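Local coordinates for protein ElaA (Pseudomonas aeruginosa, PDB 1XEB) that probably transfers an acetyl or other acyl group from acyl-coenzyme A to an amine, as a member of the GNAT superfamily, its own substrate being unassigned, at residues Ala11-Thr14 against Leu15-Tyr19; Gln23-Thr26 against Glu27-Val31; Ala54-Gly58 against Gln59-Tyr63; Gln95-Glu98 against Arg99-Ala103. All coordinates share one frame; numbering follows the deposited sequence.

Contact 1: Ala11-Thr14 against Leu15-Tyr19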
loop_
_atom_site.group_PDB
_atom_site.type_symbol
_atom_site.label_atom_id
_atom_site.label_comp_id
_atom_site.label_asym_id
_atom_site.label_seq_id
_atom_site.Cartn_x
_atom_site.Cartn_y
_atom_site.Cartn_z
ATOM N N ALA A 11 -0.996 6.866 -14.803
ATOM C CA ALA A 11 -1.388 7.359 -16.116
ATOM C C ALA A 11 -1.717 6.238 -17.093
ATOM O O ALA A 11 -2.272 6.491 -18.157
ATOM C CB ALA A 11 -0.291 8.229 -16.688
ATOM N N ASP A 12 -1.374 5.007 -16.717
ATOM C CA ASP A 12 -1.613 3.834 -17.543
ATOM C C ASP A 12 -2.746 2.940 -17.037
ATOM O O ASP A 12 -3.003 1.871 -17.595
ATOM C CB ASP A 12 -0.324 3.018 -17.662
ATOM C CG ASP A 12 0.764 3.773 -18.395
ATOM O OD1 ASP A 12 0.455 4.327 -19.473
ATOM O OD2 ASP A 12 1.917 3.817 -17.913
ATOM N N LEU A 13 -3.430 3.362 -15.982
ATOM C CA LEU A 13 -4.539 2.565 -15.477
ATOM C C LEU A 13 -5.696 2.545 -16.488
ATOM O O LEU A 13 -5.873 3.483 -17.270
ATOM C CB LEU A 13 -5.051 3.144 -14.151
ATOM C CG LEU A 13 -4.155 3.085 -12.912
ATOM C CD1 LEU A 13 -4.711 3.967 -11.825
ATOM C CD2 LEU A 13 -4.052 1.657 -12.433
ATOM N N THR A 14 -6.471 1.466 -16.473
ATOM C CA THR A 14 -7.649 1.362 -17.322
ATOM C C THR A 14 -8.820 1.668 -16.382
ATOM O O THR A 14 -8.691 1.488 -15.160
ATOM C CB THR A 14 -7.852 -0.061 -17.867
ATOM O OG1 THR A 14 -7.904 -0.984 -16.767
ATOM C CG2 THR A 14 -6.723 -0.441 -18.810
ATOM N N LEU A 15 -9.948 2.123 -16.930
ATOM C CA LEU A 15 -11.112 2.414 -16.094
ATOM C C LEU A 15 -11.459 1.211 -15.206
ATOM O O LEU A 15 -11.785 1.373 -14.032
ATOM C CB LEU A 15 -12.335 2.766 -16.949
ATOM C CG LEU A 15 -12.362 4.047 -17.780
ATOM C CD1 LEU A 15 -13.687 4.104 -18.531
ATOM C CD2 LEU A 15 -12.214 5.267 -16.885
ATOM N N LYS A 16 -11.378 0.006 -15.763
ATOM C CA LYS A 16 -11.698 -1.198 -14.990
ATOM C C LYS A 16 -10.822 -1.340 -13.742
ATOM O O LYS A 16 -11.331 -1.550 -12.644
ATOM C CB LYS A 16 -11.544 -2.446 -15.869
ATOM C CG LYS A 16 -12.497 -2.472 -17.074
ATOM C CD LYS A 16 -11.775 -2.749 -18.408
ATOM C CE LYS A 16 -10.859 -1.582 -18.838
ATOM N NZ LYS A 16 -11.578 -0.262 -18.973
ATOM N N GLU A 17 -9.507 -1.229 -13.934
ATOM C CA GLU A 17 -8.508 -1.331 -12.870
ATOM C C GLU A 17 -8.696 -0.308 -11.738
ATOM O O GLU A 17 -8.726 -0.674 -10.559
ATOM C CB GLU A 17 -7.102 -1.176 -13.476
ATOM C CG GLU A 17 -6.600 -2.405 -14.227
ATOM C CD GLU A 17 -5.374 -2.136 -15.097
ATOM O OE1 GLU A 17 -4.712 -3.116 -15.518
ATOM O OE2 GLU A 17 -5.078 -0.953 -15.379
ATOM N N LEU A 18 -8.823 0.968 -12.104
ATOM C CA LEU A 18 -9.003 2.052 -11.135
ATOM C C LEU A 18 -10.224 1.735 -10.281
ATOM O O LEU A 18 -10.217 1.829 -9.045
ATOM C CB LEU A 18 -9.230 3.384 -11.874
ATOM C CG LEU A 18 -8.893 4.717 -11.185
ATOM C CD1 LEU A 18 -9.900 5.789 -11.627
ATOM C CD2 LEU A 18 -8.911 4.561 -9.660
ATOM N N TYR A 19 -11.288 1.355 -10.968
ATOM C CA TYR A 19 -12.524 1.021 -10.303
ATOM C C TYR A 19 -12.248 -0.143 -9.357
ATOM O O TYR A 19 -12.563 -0.083 -8.167
ATOM C CB TYR A 19 -13.566 0.661 -11.362
ATOM C CG TYR A 19 -14.975 0.670 -10.849
ATOM C CD1 TYR A 19 -15.577 -0.500 -10.398
ATOM C CD2 TYR A 19 -15.679 1.866 -10.731
ATOM C CE1 TYR A 19 -16.846 -0.484 -9.835
ATOM C CE2 TYR A 19 -16.935 1.896 -10.169
ATOM C CZ TYR A 19 -17.519 0.716 -9.721
ATOM O OH TYR A 19 -18.767 0.742 -9.156
#

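Contact 2: Gln23-Thr26 against Glu27-Val31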
loop_
_atom_site.group_PDB
_atom_site.type_symbol
_atom_site.label_atom_id
_atom_site.label_comp_id
_atom_site.label_asym_id
_atom_site.label_seq_id
_atom_site.Cartn_x
_atom_site.Cartn_y
_atom_site.Cartn_z
ATOM N N GLN A 23 -12.505 -0.190 -5.360
ATOM C CA GLN A 23 -13.544 -1.021 -4.790
ATOM C C GLN A 23 -12.996 -1.961 -3.717
ATOM O O GLN A 23 -13.672 -2.241 -2.720
ATOM C CB GLN A 23 -14.205 -1.820 -5.890
ATOM C CG GLN A 23 -15.490 -2.443 -5.446
ATOM C CD GLN A 23 -15.479 -3.912 -5.685
ATOM O OE1 GLN A 23 -15.511 -4.708 -4.739
ATOM N NE2 GLN A 23 -15.415 -4.297 -6.963
ATOM N N LEU A 24 -11.773 -2.454 -3.918
ATOM C CA LEU A 24 -11.167 -3.358 -2.939
ATOM C C LEU A 24 -10.803 -2.563 -1.686
ATOM O O LEU A 24 -11.040 -2.994 -0.547
ATOM C CB LEU A 24 -9.912 -4.010 -3.524
ATOM C CG LEU A 24 -9.118 -4.904 -2.559
ATOM C CD1 LEU A 24 -10.014 -5.990 -1.984
ATOM C CD2 LEU A 24 -7.936 -5.514 -3.294
ATOM N N ARG A 25 -10.247 -1.379 -1.911
ATOM C CA ARG A 25 -9.833 -0.505 -0.818
ATOM C C ARG A 25 -11.007 -0.084 0.055
ATOM O O ARG A 25 -10.900 -0.038 1.292
ATOM C CB ARG A 25 -9.106 0.715 -1.393
ATOM C CG ARG A 25 -7.641 0.445 -1.687
ATOM C CD ARG A 25 -7.022 1.503 -2.584
ATOM N NE ARG A 25 -7.388 2.871 -2.210
ATOM C CZ ARG A 25 -6.927 3.936 -2.843
ATOM N NH1 ARG A 25 -7.298 5.162 -2.472
ATOM N NH2 ARG A 25 -6.076 3.765 -3.848
ATOM N N THR A 26 -12.133 0.198 -0.589
ATOM C CA THR A 26 -13.323 0.621 0.127
ATOM C C THR A 26 -13.890 -0.545 0.916
ATOM O O THR A 26 -14.308 -0.401 2.078
ATOM C CB THR A 26 -14.409 1.120 -0.842
ATOM O OG1 THR A 26 -13.932 2.264 -1.555
ATOM C CG2 THR A 26 -15.653 1.495 -0.081
ATOM N N GLU A 27 -13.902 -1.709 0.276
ATOM C CA GLU A 27 -14.434 -2.899 0.914
ATOM C C GLU A 27 -13.716 -3.204 2.219
ATOM O O GLU A 27 -14.350 -3.549 3.208
ATOM C CB GLU A 27 -14.325 -4.081 -0.037
ATOM C CG GLU A 27 -14.738 -5.419 0.561
ATOM C CD GLU A 27 -14.635 -6.532 -0.462
ATOM O OE1 GLU A 27 -15.559 -6.648 -1.303
ATOM O OE2 GLU A 27 -13.618 -7.270 -0.439
ATOM N N VAL A 28 -12.392 -3.067 2.223
ATOM C CA VAL A 28 -11.619 -3.346 3.424
ATOM C C VAL A 28 -11.463 -2.181 4.399
ATOM O O VAL A 28 -11.815 -2.319 5.559
ATOM C CB VAL A 28 -10.238 -3.903 3.058
ATOM C CG1 VAL A 28 -9.406 -4.146 4.310
ATOM C CG2 VAL A 28 -10.425 -5.214 2.293
ATOM N N PHE A 29 -10.945 -1.043 3.947
ATOM C CA PHE A 29 -10.749 0.106 4.839
ATOM C C PHE A 29 -12.029 0.821 5.249
ATOM O O PHE A 29 -12.104 1.349 6.356
ATOM C CB PHE A 29 -9.769 1.113 4.217
ATOM C CG PHE A 29 -8.418 0.535 3.938
ATOM C CD1 PHE A 29 -7.842 0.657 2.680
ATOM C CD2 PHE A 29 -7.748 -0.192 4.917
ATOM C CE1 PHE A 29 -6.626 0.059 2.389
ATOM C CE2 PHE A 29 -6.535 -0.793 4.640
ATOM C CZ PHE A 29 -5.967 -0.673 3.369
ATOM N N VAL A 30 -13.034 0.848 4.381
ATOM C CA VAL A 30 -14.286 1.499 4.744
ATOM C C VAL A 30 -15.299 0.531 5.352
ATOM O O VAL A 30 -15.704 0.683 6.497
ATOM C CB VAL A 30 -14.958 2.182 3.539
ATOM C CG1 VAL A 30 -16.285 2.797 3.966
ATOM C CG2 VAL A 30 -14.058 3.244 2.972
ATOM N N VAL A 31 -15.695 -0.486 4.597
ATOM C CA VAL A 31 -16.706 -1.412 5.091
ATOM C C VAL A 31 -16.335 -2.392 6.191
ATOM O O VAL A 31 -16.818 -2.279 7.316
ATOM C CB VAL A 31 -17.330 -2.215 3.940
ATOM C CG1 VAL A 31 -18.476 -3.104 4.481
ATOM C CG2 VAL A 31 -17.845 -1.264 2.874
#

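Contact 3: Ala54-Gly58 against Gln59-Tyr63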
loop_
_atom_site.group_PDB
_atom_site.type_symbol
_atom_site.label_atom_id
_atom_site.label_comp_id
_atom_site.label_asym_id
_atom_site.label_seq_id
_atom_site.Cartn_x
_atom_site.Cartn_y
_atom_site.Cartn_z
ATOM N N ALA A 54 -2.416 -7.627 -7.784
ATOM C CA ALA A 54 -2.305 -9.067 -7.961
ATOM C C ALA A 54 -3.713 -9.529 -8.332
ATOM O O ALA A 54 -4.666 -9.340 -7.568
ATOM C CB ALA A 54 -1.837 -9.733 -6.677
ATOM N N TRP A 55 -3.833 -10.109 -9.525
ATOM C CA TRP A 55 -5.112 -10.595 -10.044
ATOM C C TRP A 55 -5.231 -12.120 -10.165
ATOM O O TRP A 55 -4.232 -12.825 -10.307
ATOM C CB TRP A 55 -5.358 -9.995 -11.420
ATOM C CG TRP A 55 -5.616 -8.540 -11.427
ATOM C CD1 TRP A 55 -4.701 -7.541 -11.300
ATOM C CD2 TRP A 55 -6.881 -7.906 -11.643
ATOM N NE1 TRP A 55 -5.316 -6.318 -11.432
ATOM C CE2 TRP A 55 -6.656 -6.516 -11.643
ATOM C CE3 TRP A 55 -8.184 -8.381 -11.839
ATOM C CZ2 TRP A 55 -7.688 -5.594 -11.832
ATOM C CZ3 TRP A 55 -9.209 -7.462 -12.027
ATOM C CH2 TRP A 55 -8.957 -6.088 -12.023
ATOM N N ARG A 56 -6.467 -12.614 -10.117
ATOM C CA ARG A 56 -6.755 -14.038 -10.271
ATOM C C ARG A 56 -8.196 -14.199 -10.743
ATOM O O ARG A 56 -9.142 -13.873 -10.016
ATOM C CB ARG A 56 -6.575 -14.800 -8.958
ATOM C CG ARG A 56 -6.507 -16.328 -9.132
ATOM C CD ARG A 56 -6.768 -17.072 -7.823
ATOM N NE ARG A 56 -8.152 -16.909 -7.365
ATOM C CZ ARG A 56 -8.593 -17.229 -6.149
ATOM N NH1 ARG A 56 -9.867 -17.044 -5.831
ATOM N NH2 ARG A 56 -7.761 -17.729 -5.246
ATOM N N ASP A 57 -8.353 -14.685 -11.973
ATOM C CA ASP A 57 -9.670 -14.923 -12.559
ATOM C C ASP A 57 -10.603 -13.712 -12.508
ATOM O O ASP A 57 -11.718 -13.807 -11.998
ATOM C CB ASP A 57 -10.344 -16.122 -11.863
ATOM C CG ASP A 57 -9.542 -17.423 -12.006
ATOM O OD1 ASP A 57 -9.202 -17.797 -13.155
ATOM O OD2 ASP A 57 -9.256 -18.079 -10.974
ATOM N N GLY A 58 -10.146 -12.579 -13.030
ATOM C CA GLY A 58 -10.981 -11.387 -13.039
ATOM C C GLY A 58 -11.146 -10.650 -11.714
ATOM O O GLY A 58 -11.722 -9.562 -11.675
ATOM N N GLN A 59 -10.636 -11.229 -10.630
ATOM C CA GLN A 59 -10.735 -10.606 -9.303
ATOM C C GLN A 59 -9.397 -10.015 -8.822
ATOM O O GLN A 59 -8.338 -10.630 -8.992
ATOM C CB GLN A 59 -11.207 -11.646 -8.281
ATOM C CG GLN A 59 -12.585 -12.231 -8.567
ATOM C CD GLN A 59 -13.661 -11.169 -8.478
ATOM O OE1 GLN A 59 -13.943 -10.634 -7.382
ATOM N NE2 GLN A 59 -14.270 -10.839 -9.620
ATOM N N LEU A 60 -9.462 -8.828 -8.217
ATOM C CA LEU A 60 -8.275 -8.176 -7.663
ATOM C C LEU A 60 -8.190 -8.694 -6.223
ATOM O O LEU A 60 -9.057 -8.399 -5.403
ATOM C CB LEU A 60 -8.448 -6.652 -7.649
ATOM C CG LEU A 60 -7.184 -5.798 -7.771
ATOM C CD1 LEU A 60 -7.405 -4.432 -7.117
ATOM C CD2 LEU A 60 -6.041 -6.509 -7.109
ATOM N N LEU A 61 -7.160 -9.467 -5.910
ATOM C CA LEU A 61 -7.055 -10.027 -4.566
ATOM C C LEU A 61 -6.117 -9.295 -3.611
ATOM O O LEU A 61 -6.255 -9.399 -2.389
ATOM C CB LEU A 61 -6.656 -11.499 -4.650
ATOM C CG LEU A 61 -7.557 -12.440 -5.461
ATOM C CD1 LEU A 61 -7.072 -13.871 -5.234
ATOM C CD2 LEU A 61 -9.024 -12.303 -5.049
ATOM N N ALA A 62 -5.162 -8.554 -4.161
ATOM C CA ALA A 62 -4.226 -7.823 -3.326
ATOM C C ALA A 62 -3.812 -6.559 -4.035
ATOM O O ALA A 62 -3.697 -6.534 -5.272
ATOM C CB ALA A 62 -2.994 -8.674 -3.018
ATOM N N TYR A 63 -3.567 -5.522 -3.236
ATOM C CA TYR A 63 -3.177 -4.227 -3.751
ATOM C C TYR A 63 -2.367 -3.414 -2.755
ATOM O O TYR A 63 -2.451 -3.615 -1.547
ATOM C CB TYR A 63 -4.440 -3.440 -4.103
ATOM C CG TYR A 63 -4.209 -1.978 -4.406
ATOM C CD1 TYR A 63 -3.955 -1.548 -5.706
ATOM C CD2 TYR A 63 -4.218 -1.033 -3.390
ATOM C CE1 TYR A 63 -3.716 -0.204 -5.983
ATOM C CE2 TYR A 63 -3.973 0.308 -3.654
ATOM C CZ TYR A 63 -3.726 0.721 -4.952
ATOM O OH TYR A 63 -3.514 2.058 -5.224
#

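Contact 4: Gln95-Glu98 against Arg99-Ala103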
loop_
_atom_site.group_PDB
_atom_site.type_symbol
_atom_site.label_atom_id
_atom_site.label_comp_id
_atom_site.label_asym_id
_atom_site.label_seq_id
_atom_site.Cartn_x
_atom_site.Cartn_y
_atom_site.Cartn_z
ATOM N N GLN A 95 4.160 -11.259 -0.049
ATOM C CA GLN A 95 4.364 -11.098 -1.491
ATOM C C GLN A 95 4.227 -9.627 -1.899
ATOM O O GLN A 95 4.939 -9.142 -2.790
ATOM C CB GLN A 95 3.370 -11.966 -2.260
ATOM C CG GLN A 95 3.480 -13.446 -1.918
ATOM C CD GLN A 95 2.459 -14.304 -2.660
ATOM O OE1 GLN A 95 2.500 -14.429 -3.893
ATOM N NE2 GLN A 95 1.533 -14.898 -1.910
ATOM N N LEU A 96 3.320 -8.918 -1.228
ATOM C CA LEU A 96 3.096 -7.506 -1.499
ATOM C C LEU A 96 4.341 -6.726 -1.095
ATOM O O LEU A 96 4.947 -6.026 -1.910
ATOM C CB LEU A 96 1.890 -7.002 -0.705
ATOM C CG LEU A 96 0.504 -7.378 -1.226
ATOM C CD1 LEU A 96 -0.490 -7.376 -0.084
ATOM C CD2 LEU A 96 0.089 -6.410 -2.326
HETATM N N MSE A 97 4.727 -6.868 0.163
HETATM C CA MSE A 97 5.894 -6.178 0.676
HETATM C C MSE A 97 7.141 -6.463 -0.156
HETATM O O MSE A 97 7.941 -5.554 -0.406
HETATM C CB MSE A 97 6.142 -6.589 2.121
HETATM C CG MSE A 97 6.763 -5.482 2.970
HETATM SE SE MSE A 97 5.648 -3.883 3.028
HETATM C CE MSE A 97 3.916 -4.673 2.716
ATOM N N GLU A 98 7.309 -7.713 -0.591
ATOM C CA GLU A 98 8.471 -8.064 -1.385
ATOM C C GLU A 98 8.464 -7.335 -2.720
ATOM O O GLU A 98 9.476 -6.771 -3.126
ATOM C CB GLU A 98 8.548 -9.574 -1.648
ATOM C CG GLU A 98 9.794 -9.961 -2.463
ATOM C CD GLU A 98 9.668 -11.285 -3.203
ATOM O OE1 GLU A 98 10.266 -11.406 -4.297
ATOM O OE2 GLU A 98 8.991 -12.209 -2.702
ATOM N N ARG A 99 7.332 -7.351 -3.414
ATOM C CA ARG A 99 7.262 -6.682 -4.710
ATOM C C ARG A 99 7.275 -5.173 -4.578
ATOM O O ARG A 99 7.776 -4.479 -5.457
ATOM C CB ARG A 99 6.022 -7.129 -5.482
ATOM C CG ARG A 99 6.170 -8.503 -6.083
ATOM C CD ARG A 99 4.819 -9.148 -6.370
ATOM N NE ARG A 99 4.934 -10.570 -6.690
ATOM C CZ ARG A 99 5.337 -11.051 -7.865
ATOM N NH1 ARG A 99 5.671 -10.220 -8.852
ATOM N NH2 ARG A 99 5.389 -12.371 -8.061
ATOM N N ALA A 100 6.737 -4.664 -3.476
ATOM C CA ALA A 100 6.712 -3.223 -3.261
ATOM C C ALA A 100 8.140 -2.716 -3.114
ATOM O O ALA A 100 8.532 -1.735 -3.739
ATOM C CB ALA A 100 5.912 -2.886 -2.014
ATOM N N LEU A 101 8.916 -3.394 -2.273
ATOM C CA LEU A 101 10.300 -3.005 -2.051
ATOM C C LEU A 101 11.087 -3.060 -3.359
ATOM O O LEU A 101 11.926 -2.194 -3.633
ATOM C CB LEU A 101 10.932 -3.914 -0.989
ATOM C CG LEU A 101 11.091 -3.253 0.394
ATOM C CD1 LEU A 101 10.176 -2.045 0.533
ATOM C CD2 LEU A 101 10.812 -4.266 1.480
ATOM N N GLN A 102 10.794 -4.071 -4.171
ATOM C CA GLN A 102 11.462 -4.241 -5.452
ATOM C C GLN A 102 11.064 -3.153 -6.431
ATOM O O GLN A 102 11.873 -2.709 -7.246
ATOM C CB GLN A 102 11.116 -5.598 -6.054
ATOM C CG GLN A 102 11.641 -5.751 -7.456
ATOM C CD GLN A 102 11.350 -7.103 -8.039
ATOM O OE1 GLN A 102 10.197 -7.449 -8.318
ATOM N NE2 GLN A 102 12.400 -7.893 -8.223
ATOM N N ALA A 103 9.806 -2.737 -6.360
ATOM C CA ALA A 103 9.290 -1.696 -7.248
ATOM C C ALA A 103 9.922 -0.342 -6.890
ATOM O O ALA A 103 10.347 0.418 -7.769
ATOM C CB ALA A 103 7.774 -1.630 -7.126
#

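Contact 1: Ala11-Thr14 against Leu15-Tyr19
Glu17 OE2 is gripped by two groups: the backbone N of Thr14, 3.0 Å away, donates a hydrogen bond to it, and Lys8 of strand 4-9 adds a salt bridge. The Thr14 N-H comes in on the anti side of the carboxylate and 32° out of its plane, and the N-H...O angle is 151°. The bond is answered in the other direction by Glu17 N, which donates to Thr14 OG1 over 3.3 Å. Thr14 OG1 can accept it because its chi1 of 55° sets the hydroxyl between the backbone N and the carbonyl carbon, turned toward the first turn of the helix. These reciprocal bonds make a capping box at the start of helix 15-32, with Thr14 as N-cap: each residue's side chain satisfies the other's amide, at a helix end where amides lack the usual carbonyl partners. The regular helical pattern begins at once, Leu18 N donating to Thr14 O at 3.1 Å. Around the box, Lys16 doubles back through three bent torsions and lays its CE 3.5 Å from Thr14 CB, while Leu13 CD1 meets Leu18 CG at 4.3 Å. Lys8 also bonds to Asp12 O, tying the loop that leads into the helix to strand 4-9, and Glu17 packs on Met53 and Trp55 of strand 50-56.

Contact 2: Gln23-Thr26 against Glu27-Val31
The phenyl ring of Phe29 lies obliquely beside the carbonyl of Arg25, its CD1 3.4 Å from Arg25 O, while two further flat groups, the Gln23 amide and the Glu27 carboxylate, are turned 63° against each other with Gln23 OE1 and Glu27 OE1 3.9 Å apart. All belong to helix 15-32 of the GNAT domain, which includes one wider, pi-type turn at 27-31. Glu27, Val28 and Phe29 still donate to the carbonyls four residues back, the shortest of these bonds being Phe29 N to Arg25 O at 2.8 Å. Next the pattern splits: Thr26 O accepts from both Val30 N and Val31 N. The Val31 N-H points almost straight down the carbonyl, in a wide i to i+5 turn, whereas Val30 N sits 36° out of the carbonyl plane and makes a more bent bond, at 134°. Thr26 directs its hydroxyl back along the helix to Leu22 O, and its methyl, anti to the backbone N, runs alongside Val30.

Inward, Leu24 and Val28 lie against Val82 of strand 76-83, with 4.4 Å between Leu24 CD1 and Val28 CG2. The buried Arg25 guanidinium is balanced by salt bridges to Glu39 and Asp44, which would be expected to offset its charge and the nearby Arg80. Thr26 CG2 stops 3.7 Å from Val30 CB.

Contact 3: Ala54-Gly58 against Gln59-Tyr63
A beta hairpin with a classic bulge joins strand 50-56 to strand 59-67, and a type I' turn from Arg56 to Gln59 reverses the chain. At the turn Arg56 and Gln59 form a hydrogen-bonded pair: Arg56 N donates to Gln59 O at 3.0 Å, and Gln59 N donates to Arg56 O at 3.1 Å. Asp57 and Gly58 take the positive phi angles of this turn type, a conformation that glycine accepts readily. Further along, Leu61 and Ala62 together face the single residue Ala54. Leu61 N donates to Ala54 O, Ala54 N donates to Ala62 O, and the register slips by one residue.

Side chains fasten both faces of the ribbon. Across the non-hydrogen-bonded pair, the Trp55 indole lies flat over Leu60 in a CH-pi contact, Leu60 CB standing 4.2 Å from the centroid of the six-membered ring and 4° off its normal. Leu60 CG touches the same indole toward its rim, 4.0 Å from Trp55 CE2. Leu61, one of the two bulge residues, lays its CD1 over the centre of one face of the Arg56 guanidinium, 3.8 Å from Arg56 CZ. Arg56 reaches it with a chain that leaves CB anti to the backbone N (chi1 -165°) and folds at chi3.

Strand 4-9 extends the sheet beside Trp55 through a backbone bond with Asp4, and strand 76-83 bonds to Tyr63 at Val82. Helix 15-32 covers the Trp55 and Leu60 face with Ala20, Leu21 and Leu24.

Contact 4: Gln95-Glu98 against Arg99-Ala103
Arg99 opens the second half of this helical stretch by donating its N to Gln95 O at 3.1 Å, and its side chain then runs on beside the same carbonyl. With CG anti to the carbonyl carbon (chi1 -76°) and the chain extended as far as NE, Arg99 CB, CG and CD all skirt Gln95 O, Arg99 CB at 3.5 Å. The guanidinium ends in a cation-pi contact with Trp5 of strand 4-9, and Gln95 and Leu96 also touch Trp5. Ala100 follows with the shortest bond of the series, Ala100 N to Leu96 O at 2.7 Å; its small CB lies 3.3 Å from that oxygen. The side chains of Leu96 and Ala100 both touch Leu64 of strand 59-67, on the buried flank of helix 92-108, which forms the crossover of a beta-alpha-beta unit between the parallel strands 76-83 and 113-118.

At Leu101 the N-H meets Met97 O at 3.0 Å, and the Leu101 side chain runs alongside the same oxygen. Its CD2 comes 4.5 Å from CG of Met97, which is a selenomethionine, and both residues pack on Tyr128. Gln102 N closes on Glu98 O at 3.2 Å along the exposed flank.

Backbone hydrogen bonds thus carry the polar chemistry across this stretch. Glu98 OE1 lies 5.9 Å from Arg99 NE, so the two form no salt bridge, and the charge of Arg99 is turned to Trp5 instead.

Along the chain the four contacts come in series. Contacts 1 and 2 share helix 15-32, one at its start and the other near its end, with centres about 17 Å apart. Contact 3 is the hairpin that follows, about 14 Å from each by centres, and touches both: Glu17 packs on Trp55, and Leu24 on Leu60 and Tyr63. Contact 4, on helix 92-108, meets the same hairpin through Leu96 against Ala62 and Tyr63, about 16 Å away between centres. Contacts 2 and 4 lie on opposite sides of the chain's centre, about 8 Å apart at their nearest atoms. The central sheet is thus packed between two helices, as in other GNAT domains.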